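Local coordinates for protein giardin subunit alpha-1 (PDB 4EVF) that binds calcium ions and, in a calcium-dependent way, phospholipids including phosphatidylserine, and is involved in attachment of the parasite to the intestinal mucosa, at residues A[37-42]-A[48-53]. Sequence-based numbering, arbitrary orientation.
Sequences KIAKAY and KELPDD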
# COMPACT_ATOMS: atom_id res chain seq x y z
N LYS A 37 -11.04 5.79 -16.85
CA LYS A 37 -11.53 6.12 -18.19
C LYS A 37 -12.19 4.91 -18.83
O LYS A 37 -13.29 4.99 -19.38
CB LYS A 37 -10.40 6.62 -19.09
CG LYS A 37 -9.86 7.99 -18.74
CD LYS A 37 -8.97 8.55 -19.86
CE LYS A 37 -7.62 7.83 -19.94
NZ LYS A 37 -6.69 8.44 -20.95
N ILE A 38 -11.50 3.77 -18.75
CA ILE A 38 -11.99 2.53 -19.35
C ILE A 38 -13.33 2.12 -18.74
O ILE A 38 -14.26 1.72 -19.45
CB ILE A 38 -10.97 1.38 -19.19
CG1 ILE A 38 -9.67 1.72 -19.93
CG2 ILE A 38 -11.57 0.07 -19.67
CD1 ILE A 38 -8.49 0.79 -19.61
N ALA A 39 -13.44 2.23 -17.41
CA ALA A 39 -14.67 1.88 -16.72
C ALA A 39 -15.82 2.79 -17.16
O ALA A 39 -16.97 2.36 -17.24
CB ALA A 39 -14.48 1.99 -15.22
N LYS A 40 -15.51 4.06 -17.42
CA LYS A 40 -16.52 4.98 -17.94
C LYS A 40 -17.00 4.55 -19.31
O LYS A 40 -18.20 4.55 -19.56
CB LYS A 40 -16.02 6.43 -17.99
CG LYS A 40 -16.07 7.15 -16.65
CD LYS A 40 -15.86 8.65 -16.82
CE LYS A 40 -17.02 9.28 -17.57
NZ LYS A 40 -18.11 9.77 -16.69
N ALA A 41 -16.08 4.18 -20.19
CA ALA A 41 -16.45 3.77 -21.54
C ALA A 41 -17.29 2.51 -21.43
O ALA A 41 -18.28 2.32 -22.14
CB ALA A 41 -15.22 3.52 -22.37
N TYR A 42 -16.92 1.65 -20.50
CA TYR A 42 -17.60 0.38 -20.35
C TYR A 42 -19.07 0.55 -19.98
O TYR A 42 -19.94 -0.10 -20.57
CB TYR A 42 -16.88 -0.46 -19.30
CG TYR A 42 -17.43 -1.86 -19.21
CD1 TYR A 42 -16.86 -2.90 -19.94
CD2 TYR A 42 -18.54 -2.14 -18.43
CE1 TYR A 42 -17.37 -4.20 -19.87
CE2 TYR A 42 -19.05 -3.43 -18.34
CZ TYR A 42 -18.46 -4.45 -19.06
OH TYR A 42 -18.98 -5.72 -18.98
N LYS A 48 -23.84 -1.32 -17.92
CA LYS A 48 -23.61 -2.03 -16.66
C LYS A 48 -22.26 -1.59 -16.10
O LYS A 48 -21.33 -1.35 -16.85
CB LYS A 48 -23.61 -3.56 -16.86
CG LYS A 48 -24.99 -4.18 -17.04
CD LYS A 48 -24.93 -5.71 -17.11
CE LYS A 48 -24.90 -6.24 -18.55
NZ LYS A 48 -23.67 -5.87 -19.32
N GLU A 49 -22.15 -1.50 -14.78
CA GLU A 49 -20.88 -1.13 -14.18
C GLU A 49 -19.85 -2.27 -14.27
O GLU A 49 -20.18 -3.43 -14.00
CB GLU A 49 -21.10 -0.72 -12.73
CG GLU A 49 -20.13 0.33 -12.25
CD GLU A 49 -20.76 1.71 -12.17
OE1 GLU A 49 -21.70 1.99 -12.96
OE2 GLU A 49 -20.33 2.50 -11.31
N LEU A 50 -18.62 -1.92 -14.65
CA LEU A 50 -17.58 -2.91 -14.93
C LEU A 50 -17.30 -3.86 -13.76
O LEU A 50 -17.24 -5.08 -13.94
CB LEU A 50 -16.31 -2.22 -15.42
CG LEU A 50 -15.06 -3.00 -15.81
CD1 LEU A 50 -15.36 -4.19 -16.71
CD2 LEU A 50 -14.07 -2.03 -16.49
N PRO A 51 -17.12 -3.31 -12.55
CA PRO A 51 -17.00 -4.16 -11.35
C PRO A 51 -18.23 -5.06 -11.12
O PRO A 51 -18.06 -6.20 -10.69
CB PRO A 51 -16.84 -3.16 -10.21
CG PRO A 51 -17.26 -1.80 -10.79
CD PRO A 51 -16.88 -1.89 -12.23
N ASP A 52 -19.43 -4.57 -11.42
CA ASP A 52 -20.64 -5.38 -11.28
C ASP A 52 -20.66 -6.54 -12.27
O ASP A 52 -21.12 -7.64 -11.95
CB ASP A 52 -21.92 -4.53 -11.43
CG ASP A 52 -22.16 -3.61 -10.24
OD1 ASP A 52 -21.46 -3.75 -9.22
OD2 ASP A 52 -23.05 -2.73 -10.33
N ASP A 53 -20.18 -6.30 -13.49
CA ASP A 53 -20.15 -7.35 -14.49
C ASP A 53 -19.10 -8.39 -14.13
O ASP A 53 -19.35 -9.60 -14.19
CB ASP A 53 -19.91 -6.77 -15.89
CG ASP A 53 -21.22 -6.52 -16.65
OD1 ASP A 53 -22.29 -6.73 -16.06
OD2 ASP A 53 -21.16 -6.12 -17.84
O HOH W 1 -17.97 0.70 -15.24
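Tyr-42 reaches from helix 32-46 to the first turn of helix 50-57, where its ring meets Leu-50 with one face and Asp-53 with its hydroxyl. Methyl CD1 of Leu-50 sits over the middle of the Tyr-42 ring, 3.7 Å from the centroid and only 9° from the ring normal, a CH-pi contact almost straight over the face; Leu-50 CB covers the ring margin, 3.7 Å from Tyr-42 CD2. Tyr-42 OH donates a very short hydrogen bond to Asp-53 OD2 (2.5 Å), which lies in the plane of the ring while the carboxylate itself stands almost perpendicular to it (87°). At the ring edge too, Lys-48 O comes within 3.3 Å of Tyr-42 CD2. What brings the ring here is the first torsion of Tyr-42, which sets CG anti to the backbone nitrogen (chi1 -173°) and sends the side chain across to the second helix. The other branch of Leu-50, CD2, rests on the backbone of Ala-39, 4.0 Å from its CA. The two helices are consecutive in what is probably the first annexin repeat, an all-helical unit, and the contact packs them against each other across the turn between them, with Glu-49 as N-cap of helix 50-57. A water joins the two backbones beside the leucine, donating to Ala-39 O and accepting from Leu-50 N. Further out, Lys-48 NZ forms a salt bridge with Asp-53 OD2 at 2.9 Å on the syn lone pair, so a single carboxylate oxygen takes both the phenol and the ammonium; the lysine charge probably helps to keep the aspartate ionised. Ile-15 of helix 4-16 touches Leu-50, and Lys-12 of that helix is only a long, weak ion-pair partner of Asp-53 OD2, while the ring of Tyr-46 meets that of Tyr-42.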